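Local coordinates for protein dihydropteroate synthase (Anaplasma phagocytophilum, PDB 6UCZ) that probably catalyses the joining of p-aminobenzoate to 6-hydroxymethyl-7,8-dihydropterin pyrophosphate, giving dihydropteroate for folate synthesis, at residues Y131-G137 / K153-H159; R116-E122 / D140-I146; P206-F210 / C235-K241. All coordinates share one frame; numbering follows the deposited sequence.

Contact 1. Residues Y131-G137 / K153-H159; sequences YINDQGG and KIIIMHH. With PMM (pterin-6-yl-methyl-monophosphate), chain C.
K153 lays its aliphatic chain over one face of the Y131 ring. A bend at chi3 (-107°) carries CE to 4.1 Å from the ring centroid in a CH-pi contact. NZ and the Y131 hydroxyl bond only weakly, but a water bridges them, and E110 forms a salt bridge with NZ and a hydrogen bond with the hydroxyl, so the long lysine serves both ring and glutamate. The strands run parallel, I132 N donating to K153 O (2.9 Å). With helix 143-148 they form a beta-alpha-beta unit of the TIM barrel, I132 and I154 facing that helix, N133 and I155 the other side. N133 swings its amide clear of its backbone N (chi1 174°) and presents it to the N1/N2 edge of the pterin, OD1 accepting from PMM N2 at 2.8 Å and 176°, ND2 donating to PMM N1 at 3.2 Å and to D71. Q135 and M157 lie side by side, Q135 NE2 reaching D114. The extended M157 chain sets SD over the pterin face, 3.5 Å from PMM N3, and a bent last torsion folds CE against Q135 CG (3.6 Å). H159 NE2 points in its ring plane at G136 O (2.8 Å), from above the carbonyl plane.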
loop_
_atom_site.group_PDB
_atom_site.type_symbol
_atom_site.label_atom_id
_atom_site.label_comp_id
_atom_site.label_asym_id
_atom_site.label_seq_id
_atom_site.Cartn_x
_atom_site.Cartn_y
_atom_site.Cartn_z
ATOM N N TYR A 131 -0.257 7.297 -8.638
ATOM C CA TYR A 131 0.700 6.843 -7.640
ATOM C C TYR A 131 1.442 5.628 -8.157
ATOM O O TYR A 131 0.848 4.770 -8.816
ATOM C CB TYR A 131 0.035 6.414 -6.302
ATOM C CG TYR A 131 -0.814 7.432 -5.581
ATOM C CD1 TYR A 131 -2.109 7.713 -5.993
ATOM C CD2 TYR A 131 -0.338 8.052 -4.437
ATOM C CE1 TYR A 131 -2.894 8.640 -5.308
ATOM C CE2 TYR A 131 -1.100 8.963 -3.749
ATOM C CZ TYR A 131 -2.379 9.254 -4.178
ATOM O OH TYR A 131 -3.115 10.169 -3.471
ATOM N N ILE A 132 2.728 5.541 -7.822
ATOM C CA ILE A 132 3.422 4.261 -7.773
ATOM C C ILE A 132 3.338 3.740 -6.344
ATOM O O ILE A 132 3.813 4.390 -5.405
ATOM C CB ILE A 132 4.891 4.377 -8.197
ATOM C CG1 ILE A 132 5.053 5.071 -9.549
ATOM C CG2 ILE A 132 5.529 2.977 -8.231
ATOM C CD1 ILE A 132 6.504 5.347 -9.875
ATOM N N ASN A 133 2.726 2.584 -6.164
ATOM C CA ASN A 133 2.767 1.909 -4.869
ATOM C C ASN A 133 3.915 0.908 -4.974
ATOM O O ASN A 133 3.722 -0.254 -5.324
ATOM C CB ASN A 133 1.431 1.257 -4.543
ATOM C CG ASN A 133 1.487 0.424 -3.287
ATOM O OD1 ASN A 133 2.422 0.540 -2.483
ATOM N ND2 ASN A 133 0.508 -0.454 -3.127
ATOM N N ASP A 134 5.130 1.381 -4.690
ATOM C CA ASP A 134 6.336 0.572 -4.893
ATOM C C ASP A 134 6.474 -0.371 -3.717
ATOM O O ASP A 134 7.217 -0.110 -2.763
ATOM C CB ASP A 134 7.581 1.439 -5.042
ATOM C CG ASP A 134 8.858 0.609 -5.212
ATOM O OD1 ASP A 134 8.766 -0.611 -5.476
ATOM O OD2 ASP A 134 9.956 1.184 -5.078
ATOM N N GLN A 135 5.803 -1.520 -3.829
ATOM C CA GLN A 135 5.853 -2.523 -2.773
ATOM C C GLN A 135 7.256 -3.105 -2.608
ATOM O O GLN A 135 7.564 -3.675 -1.559
ATOM C CB GLN A 135 4.863 -3.628 -3.125
ATOM C CG GLN A 135 4.683 -4.692 -2.086
ATOM C CD GLN A 135 3.948 -5.897 -2.630
ATOM O OE1 GLN A 135 4.118 -7.011 -2.128
ATOM N NE2 GLN A 135 3.129 -5.686 -3.670
ATOM N N GLY A 136 8.134 -2.909 -3.593
ATOM C CA GLY A 136 9.503 -3.349 -3.454
ATOM C C GLY A 136 10.409 -2.367 -2.766
ATOM O O GLY A 136 11.540 -2.727 -2.419
ATOM N N GLY A 137 9.945 -1.134 -2.548
ATOM C CA GLY A 137 10.772 -0.139 -1.891
ATOM C C GLY A 137 12.109 0.069 -2.588
ATOM O O GLY A 137 13.165 -0.052 -1.964
ATOM N N LYS A 153 3.424 10.607 -7.341
ATOM C CA LYS A 153 3.585 10.289 -5.933
ATOM C C LYS A 153 4.001 8.829 -5.826
ATOM O O LYS A 153 3.603 7.988 -6.646
ATOM C CB LYS A 153 2.285 10.538 -5.172
ATOM C CG LYS A 153 1.765 11.957 -5.323
ATOM C CD LYS A 153 0.381 12.129 -4.695
ATOM C CE LYS A 153 -0.697 12.249 -5.769
ATOM N NZ LYS A 153 -1.939 12.908 -5.262
ATOM N N ILE A 154 4.799 8.512 -4.811
ATOM C CA ILE A 154 5.307 7.152 -4.678
ATOM C C ILE A 154 5.241 6.680 -3.233
ATOM O O ILE A 154 5.687 7.378 -2.318
ATOM C CB ILE A 154 6.739 7.031 -5.242
ATOM C CG1 ILE A 154 7.306 5.641 -4.958
ATOM C CG2 ILE A 154 7.648 8.139 -4.711
ATOM C CD1 ILE A 154 8.413 5.249 -5.928
ATOM N N ILE A 155 4.677 5.494 -3.030
ATOM C CA ILE A 155 4.740 4.792 -1.753
ATOM C C ILE A 155 5.900 3.808 -1.813
ATOM O O ILE A 155 6.012 3.035 -2.774
ATOM C CB ILE A 155 3.432 4.041 -1.460
ATOM C CG1 ILE A 155 2.234 4.982 -1.582
ATOM C CG2 ILE A 155 3.478 3.398 -0.050
ATOM C CD1 ILE A 155 0.916 4.241 -1.714
ATOM N N ILE A 156 6.767 3.835 -0.802
ATOM C CA ILE A 156 7.809 2.826 -0.625
ATOM C C ILE A 156 7.482 2.034 0.635
ATOM O O ILE A 156 7.238 2.621 1.699
ATOM C CB ILE A 156 9.218 3.446 -0.569
ATOM C CG1 ILE A 156 9.270 4.616 0.422
ATOM C CG2 ILE A 156 9.658 3.897 -1.971
ATOM C CD1 ILE A 156 10.693 5.183 0.612
ATOM N N MET A 157 7.461 0.706 0.514
ATOM C CA MET A 157 7.021 -0.192 1.580
ATOM C C MET A 157 8.192 -1.012 2.116
ATOM O O MET A 157 8.962 -1.576 1.330
ATOM C CB MET A 157 5.950 -1.151 1.060
ATOM C CG MET A 157 5.263 -1.935 2.178
ATOM S SD MET A 157 4.460 -3.406 1.548
ATOM C CE MET A 157 5.897 -4.465 1.243
ATOM N N HIS A 158 8.308 -1.108 3.445
ATOM C CA HIS A 158 9.376 -1.904 4.044
ATOM C C HIS A 158 9.099 -3.401 3.911
ATOM O O HIS A 158 7.971 -3.858 4.115
ATOM C CB HIS A 158 9.547 -1.565 5.526
ATOM C CG HIS A 158 10.642 -2.351 6.184
ATOM N ND1 HIS A 158 10.461 -3.634 6.653
ATOM C CD2 HIS A 158 11.951 -2.058 6.385
ATOM C CE1 HIS A 158 11.604 -4.089 7.140
ATOM N NE2 HIS A 158 12.521 -3.148 6.999
ATOM N N HIS A 159 10.149 -4.173 3.616
ATOM C CA HIS A 159 10.067 -5.632 3.619
ATOM C C HIS A 159 11.433 -6.253 3.911
ATOM O O HIS A 159 12.467 -5.584 3.863
ATOM C CB HIS A 159 9.498 -6.145 2.292
ATOM C CG HIS A 159 10.325 -5.762 1.104
ATOM N ND1 HIS A 159 11.471 -6.438 0.748
ATOM C CD2 HIS A 159 10.196 -4.744 0.220
ATOM C CE1 HIS A 159 12.001 -5.870 -0.324
ATOM N NE2 HIS A 159 11.241 -4.844 -0.669
HETATM N N5 PMM C . 0.376 -5.305 1.211
HETATM C C6 PMM C . 0.213 -6.092 0.142
HETATM C C7 PMM C . 0.428 -5.612 -1.136
HETATM N N8 PMM C . 0.820 -4.364 -1.414
HETATM N N1 PMM C . 1.364 -2.291 -0.631
HETATM C C2 PMM C . 1.555 -1.462 0.388
HETATM N N2 PMM C . 1.960 -0.208 0.157
HETATM N N3 PMM C . 1.374 -1.828 1.695
HETATM C C4 PMM C . 0.990 -3.079 2.119
HETATM O O4 PMM C . 0.874 -3.340 3.316
HETATM C C4A PMM C . 0.767 -4.037 1.014
HETATM C C8A PMM C . 0.980 -3.584 -0.339
HETATM C C9 PMM C . -0.156 -7.526 0.430
HETATM O O10 PMM C . -1.517 -7.580 0.903
HETATM P PA PMM C . -2.724 -8.183 0.009
HETATM O O1P PMM C . -3.916 -8.247 0.978
HETATM O O2P PMM C . -2.360 -9.618 -0.344
HETATM O O3P PMM C . -2.964 -7.318 -1.184
HETATM O O HOH W 1 -2.145 12.510 -2.227
#

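Contact 2. Residues R116-E122 / D140-I146; sequences RNAKTAE and DPDMPAI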
loop_
_atom_site.group_PDB
_atom_site.type_symbol
_atom_site.label_atom_id
_atom_site.label_comp_id
_atom_site.label_asym_id
_atom_site.label_seq_id
_atom_site.Cartn_x
_atom_site.Cartn_y
_atom_site.Cartn_z
ATOM N N ARG A 116 6.449 -3.938 -7.970
ATOM C CA ARG A 116 7.856 -3.801 -7.638
ATOM C C ARG A 116 8.731 -3.519 -8.861
ATOM O O ARG A 116 9.934 -3.306 -8.696
ATOM C CB ARG A 116 8.348 -5.063 -6.923
ATOM C CG ARG A 116 8.615 -6.236 -7.848
ATOM C CD ARG A 116 8.963 -7.460 -7.047
ATOM N NE ARG A 116 7.773 -7.971 -6.376
ATOM C CZ ARG A 116 7.659 -9.193 -5.866
ATOM N NH1 ARG A 116 8.665 -10.054 -5.962
ATOM N NH2 ARG A 116 6.528 -9.552 -5.269
ATOM N N ASN A 117 8.159 -3.482 -10.068
ATOM C CA ASN A 117 8.916 -3.391 -11.325
ATOM C C ASN A 117 8.820 -1.991 -11.920
ATOM O O ASN A 117 7.716 -1.508 -12.202
ATOM C CB ASN A 117 8.402 -4.407 -12.345
ATOM C CG ASN A 117 8.588 -5.839 -11.893
ATOM O OD1 ASN A 117 9.665 -6.215 -11.456
ATOM N ND2 ASN A 117 7.539 -6.645 -12.000
ATOM N N ALA A 118 9.976 -1.367 -12.169
ATOM C CA ALA A 118 9.985 -0.002 -12.692
ATOM C C ALA A 118 9.307 0.091 -14.059
ATOM O O ALA A 118 8.611 1.070 -14.345
ATOM C CB ALA A 118 11.421 0.522 -12.776
ATOM N N LYS A 119 9.493 -0.917 -14.916
ATOM C CA LYS A 119 8.874 -0.883 -16.241
ATOM C C LYS A 119 7.357 -0.876 -16.145
ATOM O O LYS A 119 6.683 -0.156 -16.890
ATOM C CB LYS A 119 9.335 -2.077 -17.073
ATOM C CG LYS A 119 8.821 -2.079 -18.516
ATOM C CD LYS A 119 9.017 -0.748 -19.231
ATOM C CE LYS A 119 10.405 -0.623 -19.826
ATOM N NZ LYS A 119 10.408 0.315 -20.988
ATOM N N THR A 120 6.802 -1.672 -15.233
ATOM C CA THR A 120 5.357 -1.660 -15.052
ATOM C C THR A 120 4.886 -0.304 -14.548
ATOM O O THR A 120 3.885 0.232 -15.038
ATOM C CB THR A 120 4.943 -2.785 -14.107
ATOM O OG1 THR A 120 5.085 -4.040 -14.793
ATOM C CG2 THR A 120 3.498 -2.600 -13.627
ATOM N N ALA A 121 5.612 0.284 -13.592
ATOM C CA ALA A 121 5.255 1.619 -13.128
ATOM C C ALA A 121 5.309 2.619 -14.270
ATOM O O ALA A 121 4.415 3.458 -14.408
ATOM C CB ALA A 121 6.175 2.056 -11.989
ATOM N N GLU A 122 6.341 2.519 -15.124
ATOM C CA GLU A 122 6.474 3.431 -16.251
ATOM C C GLU A 122 5.315 3.284 -17.230
ATOM O O GLU A 122 4.779 4.283 -17.727
ATOM C CB GLU A 122 7.811 3.180 -16.959
ATOM C CG GLU A 122 8.021 3.981 -18.216
ATOM C CD GLU A 122 9.334 3.650 -18.879
ATOM O OE1 GLU A 122 9.713 2.461 -18.881
ATOM O OE2 GLU A 122 9.990 4.578 -19.386
ATOM N N ASP A 140 13.696 -2.534 -7.403
ATOM C CA ASP A 140 14.127 -2.251 -8.776
ATOM C C ASP A 140 14.963 -0.973 -8.768
ATOM O O ASP A 140 14.435 0.098 -8.434
ATOM C CB ASP A 140 12.917 -2.091 -9.686
ATOM C CG ASP A 140 13.289 -2.049 -11.169
ATOM O OD1 ASP A 140 14.372 -1.544 -11.513
ATOM O OD2 ASP A 140 12.474 -2.513 -11.995
ATOM N N PRO A 141 16.254 -1.033 -9.106
ATOM C CA PRO A 141 17.096 0.178 -9.054
ATOM C C PRO A 141 16.688 1.263 -10.043
ATOM O O PRO A 141 17.176 2.393 -9.920
ATOM C CB PRO A 141 18.504 -0.351 -9.363
ATOM C CG PRO A 141 18.425 -1.827 -9.173
ATOM C CD PRO A 141 17.020 -2.224 -9.494
ATOM N N ASP A 142 15.847 0.953 -11.028
ATOM C CA ASP A 142 15.339 1.950 -11.960
ATOM C C ASP A 142 14.096 2.653 -11.448
ATOM O O ASP A 142 13.606 3.575 -12.112
ATOM C CB ASP A 142 15.022 1.321 -13.319
ATOM C CG ASP A 142 16.264 0.917 -14.076
ATOM O OD1 ASP A 142 17.306 1.599 -13.923
ATOM O OD2 ASP A 142 16.200 -0.086 -14.816
ATOM N N MET A 143 13.542 2.217 -10.315
ATOM C CA MET A 143 12.326 2.859 -9.828
ATOM C C MET A 143 12.519 4.351 -9.569
ATOM O O MET A 143 11.634 5.129 -9.966
ATOM C CB MET A 143 11.797 2.137 -8.575
ATOM C CG MET A 143 10.359 2.522 -8.227
ATOM S SD MET A 143 9.156 2.021 -9.482
ATOM C CE MET A 143 8.725 0.343 -9.013
ATOM N N PRO A 144 13.614 4.822 -8.951
ATOM C CA PRO A 144 13.742 6.277 -8.728
ATOM C C PRO A 144 13.717 7.107 -10.002
ATOM O O PRO A 144 13.103 8.181 -10.026
ATOM C CB PRO A 144 15.085 6.394 -7.997
ATOM C CG PRO A 144 15.230 5.078 -7.294
ATOM C CD PRO A 144 14.684 4.076 -8.261
ATOM N N ALA A 145 14.365 6.641 -11.069
ATOM C CA ALA A 145 14.357 7.394 -12.317
ATOM C C ALA A 145 12.944 7.498 -12.877
ATOM O O ALA A 145 12.540 8.559 -13.365
ATOM C CB ALA A 145 15.301 6.740 -13.332
ATOM N N ILE A 146 12.166 6.415 -12.781
ATOM C CA ILE A 146 10.785 6.429 -13.264
ATOM C C ILE A 146 9.937 7.412 -12.461
ATOM O O ILE A 146 9.172 8.200 -13.025
ATOM C CB ILE A 146 10.183 5.013 -13.215
ATOM C CG1 ILE A 146 10.827 4.122 -14.271
ATOM C CG2 ILE A 146 8.679 5.070 -13.438
ATOM C CD1 ILE A 146 10.973 4.805 -15.598
HETATM O O HOH W 2 10.907 -1.915 -6.568
HETATM O O HOH W 3 10.796 -3.422 -14.486
#
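The carboxylate of D140 is the flat group that joins the two segments. Backbone N of A118 comes down on OD2 from above the carboxylate plane, 51° out of it, at 2.8 Å. The other oxygen, OD1, is taken on its anti side by D142 N (2.9 Å), a capping bond in the turn that leads into helix 143-148. One short acid thus grips the first turn of helix 118-127 with one oxygen and its own turn with the other, and two bonds to different oxygens fix the rotation of the group. A chi1 of -169° extends the carboxylate across to A118, and a water donating to OD2 and accepting from K119 N adds to the grip. A second water spans R116 O and D140 N.

Beside this polar end the packing is apolar and close. A118 is small enough to let the other segment come near: its CB lies 3.7 Å from D142 CB and 3.9 Å from I146 CG1. M143, bent at chi2 and chi3, brings SD to 3.9 Å from A121 CB and lays CE against the backbone of N117 and A118. I146 crosses E122 at about a right angle, CD1 resting on E122 CB at 3.8 Å, while the carboxylate of E122 is salt-bridged to K119.

Helices 118-127 and 143-148 are neighbours on the outside of the barrel. A121 and M143 both rest on I132 of strand 131-134 beneath them, T120 turns to helix 86-93, and M143 also touches L138.

Contact 3. Residues P206-F210 / C235-K241; sequences PGLGF and CVGHSRK. With PMM (pterin-6-yl-methyl-monophosphate), chain C.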
loop_
_atom_site.group_PDB
_atom_site.type_symbol
_atom_site.label_atom_id
_atom_site.label_comp_id
_atom_site.label_asym_id
_atom_site.label_seq_id
_atom_site.Cartn_x
_atom_site.Cartn_y
_atom_site.Cartn_z
ATOM N N PRO A 206 5.237 0.931 6.465
ATOM C CA PRO A 206 6.084 -0.035 7.194
ATOM C C PRO A 206 5.948 -1.478 6.735
ATOM O O PRO A 206 6.676 -2.336 7.258
ATOM C CB PRO A 206 5.602 0.111 8.641
ATOM C CG PRO A 206 4.149 0.493 8.487
ATOM C CD PRO A 206 4.119 1.417 7.299
ATOM N N GLY A 207 5.024 -1.791 5.831
ATOM C CA GLY A 207 4.889 -3.159 5.362
ATOM C C GLY A 207 4.497 -4.153 6.445
ATOM O O GLY A 207 5.224 -5.118 6.716
ATOM N N LEU A 208 3.338 -3.934 7.060
ATOM C CA LEU A 208 2.840 -4.861 8.070
ATOM C C LEU A 208 2.752 -6.265 7.498
ATOM O O LEU A 208 2.351 -6.463 6.348
ATOM C CB LEU A 208 1.455 -4.411 8.586
ATOM C CG LEU A 208 1.334 -3.010 9.202
ATOM C CD1 LEU A 208 -0.038 -2.804 9.928
ATOM C CD2 LEU A 208 2.470 -2.811 10.192
ATOM N N GLY A 209 3.177 -7.249 8.287
ATOM C CA GLY A 209 3.164 -8.622 7.833
ATOM C C GLY A 209 4.353 -9.059 6.981
ATOM O O GLY A 209 4.555 -10.263 6.816
ATOM N N PHE A 210 5.098 -8.137 6.366
ATOM C CA PHE A 210 6.209 -8.526 5.482
ATOM C C PHE A 210 7.433 -8.852 6.333
ATOM O O PHE A 210 8.183 -7.974 6.763
ATOM C CB PHE A 210 6.496 -7.440 4.449
ATOM C CG PHE A 210 5.464 -7.380 3.352
ATOM C CD1 PHE A 210 5.654 -8.082 2.164
ATOM C CD2 PHE A 210 4.290 -6.647 3.517
ATOM C CE1 PHE A 210 4.696 -8.046 1.154
ATOM C CE2 PHE A 210 3.324 -6.612 2.516
ATOM C CZ PHE A 210 3.527 -7.307 1.330
ATOM N N CYS A 235 1.412 5.452 4.695
ATOM C CA CYS A 235 0.415 4.491 4.250
ATOM C C CYS A 235 0.513 3.232 5.107
ATOM O O CYS A 235 1.615 2.745 5.386
ATOM C CB CYS A 235 0.622 4.129 2.774
ATOM S SG CYS A 235 -0.489 2.862 2.127
ATOM N N VAL A 236 -0.632 2.691 5.520
ATOM C CA VAL A 236 -0.638 1.443 6.274
ATOM C C VAL A 236 -1.542 0.436 5.574
ATOM O O VAL A 236 -2.698 0.745 5.258
ATOM C CB VAL A 236 -1.088 1.653 7.732
ATOM C CG1 VAL A 236 -1.269 0.302 8.431
ATOM C CG2 VAL A 236 -0.077 2.521 8.457
ATOM N N GLY A 237 -1.022 -0.775 5.358
ATOM C CA GLY A 237 -1.795 -1.858 4.775
ATOM C C GLY A 237 -2.011 -3.001 5.747
ATOM O O GLY A 237 -1.273 -3.996 5.752
ATOM N N HIS A 238 -3.021 -2.849 6.605
ATOM C CA HIS A 238 -3.340 -3.827 7.638
ATOM C C HIS A 238 -4.459 -4.774 7.234
ATOM O O HIS A 238 -4.695 -5.760 7.937
ATOM C CB HIS A 238 -3.746 -3.098 8.929
ATOM C CG HIS A 238 -4.945 -2.206 8.760
ATOM N ND1 HIS A 238 -4.982 -1.173 7.845
ATOM C CD2 HIS A 238 -6.146 -2.194 9.387
ATOM C CE1 HIS A 238 -6.155 -0.568 7.910
ATOM N NE2 HIS A 238 -6.879 -1.164 8.844
ATOM N N SER A 239 -5.141 -4.494 6.123
ATOM C CA SER A 239 -6.432 -5.109 5.836
ATOM C C SER A 239 -6.326 -6.618 5.658
ATOM O O SER A 239 -5.616 -7.094 4.775
ATOM C CB SER A 239 -7.036 -4.458 4.594
ATOM O OG SER A 239 -8.320 -4.976 4.349
ATOM N N ARG A 240 -7.053 -7.371 6.496
ATOM C CA ARG A 240 -7.144 -8.825 6.439
ATOM C C ARG A 240 -5.800 -9.520 6.675
ATOM O O ARG A 240 -5.696 -10.728 6.455
ATOM C CB ARG A 240 -7.730 -9.313 5.104
ATOM C CG ARG A 240 -9.115 -8.749 4.746
ATOM C CD ARG A 240 -9.587 -9.317 3.420
ATOM N NE ARG A 240 -10.903 -8.806 3.061
ATOM C CZ ARG A 240 -11.513 -9.054 1.912
ATOM N NH1 ARG A 240 -10.926 -9.807 0.993
ATOM N NH2 ARG A 240 -12.713 -8.545 1.679
ATOM N N LYS A 241 -4.793 -8.808 7.172
ATOM C CA LYS A 241 -3.448 -9.376 7.291
ATOM C C LYS A 241 -3.385 -10.414 8.413
ATOM O O LYS A 241 -4.203 -10.430 9.340
ATOM C CB LYS A 241 -2.433 -8.259 7.536
ATOM C CG LYS A 241 -2.222 -7.323 6.307
ATOM C CD LYS A 241 -0.921 -7.672 5.620
ATOM C CE LYS A 241 -0.717 -7.042 4.232
ATOM N NZ LYS A 241 -0.096 -5.727 4.335
HETATM N N5 PMM C . 0.376 -5.305 1.211
HETATM C C6 PMM C . 0.213 -6.092 0.142
HETATM C C7 PMM C . 0.428 -5.612 -1.136
HETATM N N8 PMM C . 0.820 -4.364 -1.414
HETATM N N1 PMM C . 1.364 -2.291 -0.631
HETATM C C2 PMM C . 1.555 -1.462 0.388
HETATM N N2 PMM C . 1.960 -0.208 0.157
HETATM N N3 PMM C . 1.374 -1.828 1.695
HETATM C C4 PMM C . 0.990 -3.079 2.119
HETATM O O4 PMM C . 0.874 -3.340 3.316
HETATM C C4A PMM C . 0.767 -4.037 1.014
HETATM C C8A PMM C . 0.980 -3.584 -0.339
HETATM C C9 PMM C . -0.156 -7.526 0.430
HETATM O O10 PMM C . -1.517 -7.580 0.903
HETATM P PA PMM C . -2.724 -8.183 0.009
HETATM O O1P PMM C . -3.916 -8.247 0.978
HETATM O O2P PMM C . -2.360 -9.618 -0.344
HETATM O O3P PMM C . -2.964 -7.318 -1.184
HETATM O O HOH W 4 1.574 -2.030 5.595
#
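K241 NZ is ringed by oxygen and nitrogen acceptors from both segments and from the ligand, the striking feature of this contact. It donates to L208 O (3.3 Å) and to PMM N5 at 3.2 Å; PMM O4 lies 2.8 Å from the same NZ, and G237 O is modelled so close to it that the exact distance is doubtful. Bends at chi2 (-103°) and chi4 fold the long chain back so that its end returns to the pterin, and CD packs against L208 O on the way. A long, flexible donor suits a place where loop and ligand must be met together.

A water completes the polar join: it accepts from L208 N and G237 N and donates to PMM O4 (2.7 Å). G237 has no side chain, which lets its backbone sit close beside O4. G209, at a positive phi in the type II turn G207 to F210, likewise leaves K241 CD its place. F210 turns its ring edge to the pterin, with CE2 3.5 Å from PMM N5 and near the ring plane.

Away from the ligand, L208 CD1 touches both V236 CG1 (3.7 Å) and H238 CB (3.9 Å). The branched leucine lies alongside H238 and crosses V236 obliquely. P206 CD sits on C235 O at 3.4 Å.

These loops follow strands 202-205 and 235-236, sixth and seventh of the TIM barrel, which are joined through backbone bonding of L204 and C235. On its other side V236 bonds to strand 272-275. Helix 214-222 packs on P206 and L208 through I220, and helix 255-267 packs on V236 and H238.

Overall arrangement
Contact 1 is the middle member of the set: its centre lies about 10 Å from that of contact 2 and about 12 Å from that of contact 3, whose own centres are about 22 Å apart. Contact 2 backs it from outside the barrel, D134 OD2 touching M143 CG at 3.4 Å. Toward contact 3, M157 CG meets G207 CA at 3.4 Å and M157 SD meets F210 CE2 at 3.5 Å. Contacts 1 and 3 both bind the pterin monophosphate, gripping different edges of its ring, with D205 and R274 bonding to it as well. Contact 2 stays outside the pocket, the R116 side chain about 8 Å from the ligand.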